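PDB 2F1R: molybdopterin-guanine dinucleotide biosynthesis protein B (mobB) from Archaeoglobus fulgidus, which probably binds GTP and is thought to take part in making the molybdopterin-guanine dinucleotide cofactor. Local coordinates for residues I7-S11 / E120-F124; L18-M22 / R146-I152; D110-K116 / R128-C134. All blocks are in the same frame, centred on the assembly; numbering follows the deposited sequence.

Contact 1 of 3, residues I7-S11 / E120-F124; sequences IVGTS and EVEHF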
loop_
_atom_site.group_PDB
_atom_site.type_symbol
_atom_site.label_atom_id
_atom_site.label_comp_id
_atom_site.label_asym_id
_atom_site.label_seq_id
_atom_site.Cartn_x
_atom_site.Cartn_y
_atom_site.Cartn_z
ATOM N N ILE A 7 15.990 0.633 -12.821
ATOM C CA ILE A 7 17.025 -0.382 -12.889
ATOM C C ILE A 7 16.495 -1.394 -13.898
ATOM O O ILE A 7 15.540 -2.101 -13.625
ATOM C CB ILE A 7 17.329 -1.029 -11.488
ATOM C CG1 ILE A 7 17.648 0.041 -10.442
ATOM C CG2 ILE A 7 18.445 -2.127 -11.530
ATOM C CD1 ILE A 7 18.828 0.963 -10.759
ATOM N N VAL A 8 17.105 -1.431 -15.080
ATOM C CA VAL A 8 16.613 -2.234 -16.152
ATOM C C VAL A 8 17.672 -3.273 -16.562
ATOM O O VAL A 8 18.851 -3.155 -16.191
ATOM C CB VAL A 8 16.204 -1.392 -17.383
ATOM C CG1 VAL A 8 15.124 -0.319 -16.989
ATOM C CG2 VAL A 8 17.447 -0.760 -18.061
ATOM N N GLY A 9 17.228 -4.275 -17.336
ATOM C CA GLY A 9 18.161 -5.150 -18.012
ATOM C C GLY A 9 17.692 -6.594 -18.147
ATOM O O GLY A 9 16.511 -6.882 -17.992
ATOM N N THR A 10 18.647 -7.490 -18.390
ATOM C CA THR A 10 18.339 -8.848 -18.814
ATOM C C THR A 10 18.263 -9.913 -17.713
ATOM O O THR A 10 17.761 -11.030 -17.947
ATOM C CB THR A 10 19.333 -9.319 -19.909
ATOM O OG1 THR A 10 20.658 -9.315 -19.366
ATOM C CG2 THR A 10 19.238 -8.399 -21.153
ATOM N N SER A 11 18.734 -9.581 -16.524
ATOM C CA SER A 11 18.677 -10.531 -15.402
ATOM C C SER A 11 17.742 -10.061 -14.279
ATOM O O SER A 11 18.099 -9.171 -13.526
ATOM C CB SER A 11 20.075 -10.747 -14.818
ATOM O OG SER A 11 19.967 -11.685 -13.758
ATOM N N GLU A 120 23.528 -6.481 -25.287
ATOM C CA GLU A 120 22.173 -6.327 -24.725
ATOM C C GLU A 120 21.835 -4.867 -24.366
ATOM O O GLU A 120 20.677 -4.528 -24.235
ATOM C CB GLU A 120 21.980 -7.197 -23.468
ATOM C CG GLU A 120 22.176 -8.711 -23.696
ATOM C CD GLU A 120 22.185 -9.578 -22.417
ATOM O OE1 GLU A 120 22.605 -9.205 -21.317
ATOM O OE2 GLU A 120 21.805 -10.734 -22.520
ATOM N N VAL A 121 22.849 -4.014 -24.208
ATOM C CA VAL A 121 22.637 -2.578 -23.849
ATOM C C VAL A 121 21.721 -1.882 -24.854
ATOM O O VAL A 121 20.897 -1.039 -24.471
ATOM C CB VAL A 121 23.982 -1.763 -23.720
ATOM C CG1 VAL A 121 23.685 -0.220 -23.451
ATOM C CG2 VAL A 121 24.854 -2.333 -22.608
ATOM N N GLU A 122 21.811 -2.312 -26.124
ATOM C CA GLU A 122 21.095 -1.662 -27.231
ATOM C C GLU A 122 19.584 -1.726 -27.094
ATOM O O GLU A 122 18.882 -0.983 -27.728
ATOM C CB GLU A 122 21.546 -2.234 -28.588
ATOM C CG GLU A 122 22.955 -1.784 -29.022
ATOM C CD GLU A 122 23.081 -0.255 -29.097
ATOM O OE1 GLU A 122 22.333 0.376 -29.889
ATOM O OE2 GLU A 122 23.909 0.319 -28.333
ATOM N N HIS A 123 19.094 -2.621 -26.262
ATOM C CA HIS A 123 17.659 -2.882 -26.103
ATOM C C HIS A 123 17.039 -2.062 -24.992
ATOM O O HIS A 123 15.844 -2.207 -24.734
ATOM C CB HIS A 123 17.434 -4.352 -25.778
ATOM C CG HIS A 123 17.629 -5.229 -26.959
ATOM N ND1 HIS A 123 16.724 -5.275 -27.997
ATOM C CD2 HIS A 123 18.667 -6.026 -27.316
ATOM C CE1 HIS A 123 17.188 -6.085 -28.933
ATOM N NE2 HIS A 123 18.375 -6.531 -28.558
ATOM N N PHE A 124 17.858 -1.229 -24.340
ATOM C CA PHE A 124 17.425 -0.397 -23.224
ATOM C C PHE A 124 17.669 1.091 -23.418
ATOM O O PHE A 124 17.883 1.795 -22.457
ATOM C CB PHE A 124 18.024 -0.927 -21.901
ATOM C CG PHE A 124 17.674 -2.384 -21.645
ATOM C CD1 PHE A 124 16.451 -2.732 -21.085
ATOM C CD2 PHE A 124 18.546 -3.411 -22.060
ATOM C CE1 PHE A 124 16.103 -4.085 -20.899
ATOM C CE2 PHE A 124 18.203 -4.770 -21.877
ATOM C CZ PHE A 124 16.975 -5.101 -21.296
#

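Contact 2 of 3, residues L18-M22 / R146-I152; sequences LITRM and RDEVERI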
loop_
_atom_site.group_PDB
_atom_site.type_symbol
_atom_site.label_atom_id
_atom_site.label_comp_id
_atom_site.label_asym_id
_atom_site.label_seq_id
_atom_site.Cartn_x
_atom_site.Cartn_y
_atom_site.Cartn_z
ATOM N N LEU A 18 21.113 -6.149 -7.061
ATOM C CA LEU A 18 21.732 -4.851 -7.007
ATOM C C LEU A 18 20.925 -3.895 -6.083
ATOM O O LEU A 18 21.520 -3.155 -5.297
ATOM C CB LEU A 18 21.803 -4.273 -8.429
ATOM C CG LEU A 18 22.525 -2.941 -8.514
ATOM C CD1 LEU A 18 23.989 -3.057 -8.134
ATOM C CD2 LEU A 18 22.344 -2.398 -9.907
ATOM N N ILE A 19 19.588 -3.879 -6.224
ATOM C CA ILE A 19 18.707 -2.969 -5.408
ATOM C C ILE A 19 18.878 -3.231 -3.911
ATOM O O ILE A 19 19.164 -2.308 -3.141
ATOM C CB ILE A 19 17.205 -3.007 -5.871
ATOM C CG1 ILE A 19 17.093 -2.394 -7.272
ATOM C CG2 ILE A 19 16.234 -2.206 -4.934
ATOM C CD1 ILE A 19 15.763 -2.658 -7.939
ATOM N N THR A 20 18.858 -4.503 -3.519
ATOM C CA THR A 20 18.868 -4.835 -2.097
ATOM C C THR A 20 20.259 -4.630 -1.467
ATOM O O THR A 20 20.360 -4.148 -0.342
ATOM C CB THR A 20 18.327 -6.242 -1.806
ATOM O OG1 THR A 20 19.218 -7.186 -2.381
ATOM C CG2 THR A 20 16.943 -6.413 -2.394
ATOM N N ARG A 21 21.320 -4.962 -2.203
ATOM C CA ARG A 21 22.681 -4.666 -1.755
ATOM C C ARG A 21 22.949 -3.175 -1.664
ATOM O O ARG A 21 23.616 -2.731 -0.759
ATOM C CB ARG A 21 23.721 -5.349 -2.670
ATOM C CG ARG A 21 23.841 -6.859 -2.366
ATOM C CD ARG A 21 25.056 -7.512 -3.068
ATOM N NE ARG A 21 24.984 -7.232 -4.506
ATOM C CZ ARG A 21 25.895 -7.559 -5.433
ATOM N NH1 ARG A 21 27.015 -8.242 -5.114
ATOM N NH2 ARG A 21 25.663 -7.174 -6.704
ATOM N N MET A 22 22.438 -2.381 -2.607
ATOM C CA MET A 22 22.649 -0.924 -2.494
ATOM C C MET A 22 21.839 -0.280 -1.334
ATOM O O MET A 22 22.326 0.639 -0.658
ATOM C CB MET A 22 22.312 -0.206 -3.799
ATOM C CG MET A 22 23.243 -0.498 -5.000
ATOM S SD MET A 22 22.975 0.659 -6.383
ATOM C CE MET A 22 21.192 0.400 -6.687
ATOM N N ARG A 146 29.261 -5.853 -11.734
ATOM C CA ARG A 146 28.128 -6.305 -10.859
ATOM C C ARG A 146 28.393 -6.137 -9.355
ATOM O O ARG A 146 27.507 -5.766 -8.594
ATOM C CB ARG A 146 27.790 -7.790 -11.158
ATOM C CG ARG A 146 26.439 -8.139 -11.860
ATOM C CD ARG A 146 26.084 -7.480 -13.285
ATOM N NE ARG A 146 26.912 -7.858 -14.439
ATOM C CZ ARG A 146 26.816 -8.975 -15.184
ATOM N NH1 ARG A 146 25.894 -9.908 -14.929
ATOM N NH2 ARG A 146 27.672 -9.163 -16.197
ATOM N N ASP A 147 29.641 -6.367 -8.958
ATOM C CA ASP A 147 30.098 -6.400 -7.576
ATOM C C ASP A 147 30.350 -5.042 -6.917
ATOM O O ASP A 147 30.609 -4.959 -5.719
ATOM C CB ASP A 147 31.418 -7.216 -7.532
ATOM C CG ASP A 147 32.200 -7.225 -8.906
ATOM O OD1 ASP A 147 31.654 -7.725 -9.948
ATOM O OD2 ASP A 147 33.397 -6.775 -8.937
ATOM N N GLU A 148 30.328 -3.971 -7.695
ATOM C CA GLU A 148 30.836 -2.699 -7.196
ATOM C C GLU A 148 29.690 -1.874 -6.556
ATOM O O GLU A 148 29.469 -0.697 -6.879
ATOM C CB GLU A 148 31.507 -1.929 -8.348
ATOM C CG GLU A 148 32.852 -2.487 -8.847
ATOM C CD GLU A 148 33.484 -1.552 -9.878
ATOM O OE1 GLU A 148 33.028 -1.534 -11.032
ATOM O OE2 GLU A 148 34.433 -0.825 -9.551
ATOM N N VAL A 149 28.977 -2.508 -5.636
ATOM C CA VAL A 149 27.700 -1.983 -5.158
ATOM C C VAL A 149 27.852 -0.667 -4.457
ATOM O O VAL A 149 27.009 0.220 -4.636
ATOM C CB VAL A 149 26.915 -3.014 -4.289
ATOM C CG1 VAL A 149 26.824 -4.372 -5.003
ATOM C CG2 VAL A 149 27.513 -3.166 -2.884
ATOM N N GLU A 150 28.928 -0.517 -3.683
ATOM C CA GLU A 150 29.224 0.768 -3.038
ATOM C C GLU A 150 29.496 1.896 -4.043
ATOM O O GLU A 150 29.098 3.071 -3.808
ATOM C CB GLU A 150 30.400 0.647 -2.047
ATOM C CG GLU A 150 30.079 -0.152 -0.773
ATOM C CD GLU A 150 30.539 -1.624 -0.813
ATOM O OE1 GLU A 150 30.461 -2.307 0.245
ATOM O OE2 GLU A 150 30.976 -2.111 -1.888
ATOM N N ARG A 151 30.157 1.552 -5.157
ATOM C CA ARG A 151 30.496 2.533 -6.183
ATOM C C ARG A 151 29.225 2.921 -6.937
ATOM O O ARG A 151 29.063 4.082 -7.328
ATOM C CB ARG A 151 31.549 1.997 -7.185
ATOM C CG ARG A 151 33.032 1.992 -6.713
ATOM C CD ARG A 151 34.020 1.742 -7.916
ATOM N NE ARG A 151 33.912 2.782 -8.974
ATOM C CZ ARG A 151 34.284 2.640 -10.252
ATOM N NH1 ARG A 151 34.783 1.489 -10.677
ATOM N NH2 ARG A 151 34.141 3.660 -11.113
ATOM N N ILE A 152 28.336 1.955 -7.159
ATOM C CA ILE A 152 27.093 2.230 -7.889
ATOM C C ILE A 152 26.120 3.031 -7.031
ATOM O O ILE A 152 25.486 3.984 -7.516
ATOM C CB ILE A 152 26.444 0.944 -8.463
ATOM C CG1 ILE A 152 27.440 0.181 -9.357
ATOM C CG2 ILE A 152 25.143 1.287 -9.267
ATOM C CD1 ILE A 152 27.156 -1.368 -9.473
#

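Contact 3 of 3, residues D110-K116 / R128-C134; sequences DRIVVVK and RILAVVC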
loop_
_atom_site.group_PDB
_atom_site.type_symbol
_atom_site.label_atom_id
_atom_site.label_comp_id
_atom_site.label_asym_id
_atom_site.label_seq_id
_atom_site.Cartn_x
_atom_site.Cartn_y
_atom_site.Cartn_z
ATOM N N ASP A 110 15.375 7.986 -16.886
ATOM C CA ASP A 110 16.821 7.716 -16.802
ATOM C C ASP A 110 17.034 6.319 -16.206
ATOM O O ASP A 110 16.271 5.957 -15.329
ATOM C CB ASP A 110 17.482 8.722 -15.867
ATOM C CG ASP A 110 17.452 10.151 -16.438
ATOM O OD1 ASP A 110 16.943 10.325 -17.577
ATOM O OD2 ASP A 110 17.909 11.064 -15.720
ATOM N N ARG A 111 18.068 5.573 -16.621
ATOM C CA ARG A 111 18.233 4.177 -16.190
ATOM C C ARG A 111 19.668 3.767 -15.989
ATOM O O ARG A 111 20.576 4.219 -16.706
ATOM C CB ARG A 111 17.579 3.186 -17.196
ATOM C CG ARG A 111 18.244 3.043 -18.620
ATOM C CD ARG A 111 17.609 4.002 -19.688
ATOM N NE ARG A 111 16.165 4.170 -19.439
ATOM C CZ ARG A 111 15.229 3.370 -19.912
ATOM N NH1 ARG A 111 15.543 2.370 -20.719
ATOM N NH2 ARG A 111 13.972 3.613 -19.627
ATOM N N ILE A 112 19.838 2.852 -15.040
ATOM C CA ILE A 112 21.025 2.033 -14.971
ATOM C C ILE A 112 20.710 0.702 -15.593
ATOM O O ILE A 112 19.692 0.085 -15.242
ATOM C CB ILE A 112 21.537 1.927 -13.516
ATOM C CG1 ILE A 112 21.919 3.342 -13.002
ATOM C CG2 ILE A 112 22.715 0.931 -13.421
ATOM C CD1 ILE A 112 22.498 3.340 -11.567
ATOM N N VAL A 113 21.559 0.275 -16.542
ATOM C CA VAL A 113 21.306 -0.925 -17.360
ATOM C C VAL A 113 22.184 -2.053 -16.872
ATOM O O VAL A 113 23.412 -1.910 -16.934
ATOM C CB VAL A 113 21.616 -0.703 -18.876
ATOM C CG1 VAL A 113 21.459 -2.048 -19.686
ATOM C CG2 VAL A 113 20.724 0.387 -19.452
ATOM N N VAL A 114 21.583 -3.145 -16.381
ATOM C CA VAL A 114 22.331 -4.282 -15.858
ATOM C C VAL A 114 22.203 -5.488 -16.784
ATOM O O VAL A 114 21.099 -6.052 -16.929
ATOM C CB VAL A 114 21.873 -4.653 -14.436
ATOM C CG1 VAL A 114 22.767 -5.737 -13.853
ATOM C CG2 VAL A 114 21.861 -3.422 -13.543
ATOM N N VAL A 115 23.308 -5.831 -17.441
ATOM C CA VAL A 115 23.292 -6.883 -18.448
ATOM C C VAL A 115 24.447 -7.868 -18.269
ATOM O O VAL A 115 25.449 -7.577 -17.626
ATOM C CB VAL A 115 23.319 -6.327 -19.881
ATOM C CG1 VAL A 115 21.985 -5.657 -20.208
ATOM C CG2 VAL A 115 24.504 -5.356 -20.107
ATOM N N LYS A 116 24.251 -9.055 -18.820
ATOM C CA LYS A 116 25.301 -10.047 -18.927
ATOM C C LYS A 116 26.295 -9.773 -20.071
ATOM O O LYS A 116 27.510 -9.869 -19.913
ATOM C CB LYS A 116 24.659 -11.433 -19.155
ATOM C CG LYS A 116 25.730 -12.557 -19.021
ATOM C CD LYS A 116 26.044 -12.898 -17.545
ATOM C CE LYS A 116 26.850 -14.179 -17.464
ATOM N NZ LYS A 116 26.595 -14.813 -18.794
ATOM N N ARG A 128 17.443 7.961 -20.923
ATOM C CA ARG A 128 18.871 8.235 -20.772
ATOM C C ARG A 128 19.621 7.189 -19.949
ATOM O O ARG A 128 19.242 6.900 -18.796
ATOM C CB ARG A 128 19.089 9.627 -20.166
ATOM C CG ARG A 128 20.481 10.143 -20.404
ATOM C CD ARG A 128 20.567 11.661 -20.164
ATOM N NE ARG A 128 21.349 11.900 -18.966
ATOM C CZ ARG A 128 20.926 12.566 -17.895
ATOM N NH1 ARG A 128 19.696 13.105 -17.866
ATOM N NH2 ARG A 128 21.760 12.707 -16.858
ATOM N N ILE A 129 20.679 6.627 -20.559
ATOM C CA ILE A 129 21.503 5.623 -19.890
ATOM C C ILE A 129 22.549 6.372 -19.071
ATOM O O ILE A 129 23.404 7.094 -19.605
ATOM C CB ILE A 129 22.131 4.562 -20.859
ATOM C CG1 ILE A 129 21.016 3.715 -21.516
ATOM C CG2 ILE A 129 23.164 3.667 -20.125
ATOM C CD1 ILE A 129 21.476 2.979 -22.787
ATOM N N LEU A 130 22.477 6.158 -17.764
ATOM C CA LEU A 130 23.334 6.858 -16.847
ATOM C C LEU A 130 24.564 6.034 -16.611
ATOM O O LEU A 130 25.676 6.593 -16.392
ATOM C CB LEU A 130 22.603 7.077 -15.512
ATOM C CG LEU A 130 21.369 7.986 -15.532
ATOM C CD1 LEU A 130 20.869 8.217 -14.171
ATOM C CD2 LEU A 130 21.665 9.306 -16.248
ATOM N N ALA A 131 24.365 4.701 -16.597
ATOM C CA ALA A 131 25.496 3.785 -16.419
ATOM C C ALA A 131 25.103 2.379 -16.775
ATOM O O ALA A 131 23.905 2.034 -16.792
ATOM C CB ALA A 131 25.998 3.835 -14.976
ATOM N N VAL A 132 26.113 1.553 -17.050
ATOM C CA VAL A 132 25.875 0.184 -17.409
ATOM C C VAL A 132 26.572 -0.647 -16.370
ATOM O O VAL A 132 27.734 -0.349 -16.017
ATOM C CB VAL A 132 26.366 -0.152 -18.854
ATOM C CG1 VAL A 132 26.267 -1.676 -19.133
ATOM C CG2 VAL A 132 25.564 0.689 -19.960
ATOM N N VAL A 133 25.872 -1.668 -15.864
ATOM C CA VAL A 133 26.475 -2.651 -14.944
ATOM C C VAL A 133 26.686 -3.988 -15.685
ATOM O O VAL A 133 25.749 -4.613 -16.144
ATOM C CB VAL A 133 25.655 -2.811 -13.684
ATOM C CG1 VAL A 133 26.270 -3.852 -12.766
ATOM C CG2 VAL A 133 25.554 -1.460 -12.972
ATOM N N CYS A 134 27.944 -4.393 -15.808
ATOM C CA CYS A 134 28.312 -5.544 -16.617
ATOM C C CYS A 134 29.703 -6.012 -16.179
ATOM O O CYS A 134 30.622 -5.203 -15.981
ATOM C CB CYS A 134 28.314 -5.147 -18.084
ATOM S SG CYS A 134 28.577 -6.557 -19.183
HETATM O O HOH W 1 15.502 9.439 -19.545
#

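Contact 1 of 3, residues I7-S11 / E120-F124
Phe124 contributes the largest share of this interface, its ring reaching from the connection between strands 111-114 and 129-133, next to the 3-10 residues Glu120 to His123, to the C-terminal end of strand 4-9. Gly9 CA lies over one face of the ring, 3.8 Å from the Phe124 centroid and 25° off its normal, a CH-pi contact. Thr10 CG2 meets the ring edge at Phe124 CE2 (3.8 Å), and Val8 CG2 packs 3.7 Å from Phe124 CD1. Thr10 also faces Glu120: its OG1 donates a hydrogen bond to Glu120 OE1 at 2.8 Å, and that carboxylate oxygen additionally accepts the backbone NH of Lys117. Gly9 is the first residue of a sequence that fits a Walker A P-loop, consistent with the proposed GTP binding, and its backbone angles (146/-161) suit a residue without CB. Ser11 caps the following helix 12-28 through Gly14 N. Strand 4-9 pairs with strand 111-114, whose Val113 side chain touches Phe124, while Val121 packs on strand 129-133.

Contact 2 of 3, residues L18-M22 / R146-I152
A guanidinium group laid flat on a valine methyl is the striking feature here: Val149 CG1 sits over one face of the Arg21 guanidinium, 3.3 Å from Arg21 CZ. From this position Arg21 NH2 makes a weak hydrogen bond to the carbonyl Arg146 O (3.0 Å, N-H...O angle 122°), so the exposed side chain bridges from its own helix to the backbone just ahead of helix 149-160. Arg21 and Val149 have the largest areas covered by the contact, and Val149 directs its CA-to-CB bond at helix 12-28. Beyond the Arg21 side chain the contact becomes apolar. Leu18 CD1 approaches Ile152 CD1 at 3.8 Å and Val149 CG1 at 4.4 Å, Met22 SD lies 3.7 Å from Ile152 CG2, and Met22 CG is 3.9 Å from the carbonyl Val149 O. Helix 12-28 follows the putative P-loop in a P-loop NTPase type of fold; here it packs beside the C-terminal helix 149-160 on one face of the parallel sheet, where Leu18 reaches Val114 and Ile152 reaches Ile112 and Val133. Glu148, at the N-cap position of helix 149-160, is the centre of an inverse gamma turn, with Val149 N weakly bonded to Asp147 O at 2.9 Å, and on the side turned away from helix 12-28 its OE2 forms a salt bridge with Arg151 NH1 (2.6 Å). Farther along helix 149-160, Ala153 and Ile156 also touch Met22 of helix 12-28.

Contact 3 of 3, residues D110-K116 / R128-C134
Two neighbouring parallel strands, 111-114 and 129-133, are joined here inside the six-stranded sheet of the P-loop NTPase type of fold. Their axes come within 4.6 Å at an angle of 15°. The ladder of backbone bonds runs Arg111 N to Arg128 O (2.8 Å), Leu130 N to Arg111 O (2.9 Å), Val113 N to Ala131 O (2.9 Å), Val133 N to Val113 O (2.7 Å) and Val115 N to Val133 O (3.0 Å). A beta bulge interrupts it: Arg111 pairs with Ile129 but Val113 with Val132, so Leu130 is an extra residue, its helical backbone angles (-92/-35) shifting the register by one. Along one face Val113 CG2 meets Ile129 CG1 at 3.9 Å; along the other, Ile112 CG2 meets Val133 CG2 at 3.7 Å and Val114 CG2 meets Val133 CB at 3.8 Å. At the N-terminal end of the pair, Asp110 OD2 and Arg128 NH1 form a salt bridge of charges only (3.5 Å), and a water donates to Asp110 OD1 (2.6 Å) and accepts from Arg128 N (2.8 Å). The Arg111 guanidinium is held by Ser105 O and Phe124 O. Strand 4-9 flanks strand 111-114 through backbone bonds, and helix 149-160 lies against the face bearing Ile112, Ala131 and Val133.

How the contacts relate
Contacts 1 and 3 are close neighbours, their centres about 7 Å apart, and share the sheet: Val8 O of contact 1 lies 2.7 Å from Val114 N of contact 3, and Phe124 O 3.0 Å from Arg111 NH1. Contact 2 stands on the opposite face of the sheet from Phe124, with its centre about 12 Å from that of contact 3 and about 17 Å from that of contact 1. Arg146 connects it to the strands, its CA being 3.6 Å from Val133 CG1, while segments 7-11 and 18-22 touch through Ile7 CG2 and Leu18 CD2, 4.2 Å apart. Strand 4-9 and helix 12-28 supply the ends of the putative P-loop, from Gly9 to Gly14, Lys15 and Thr16.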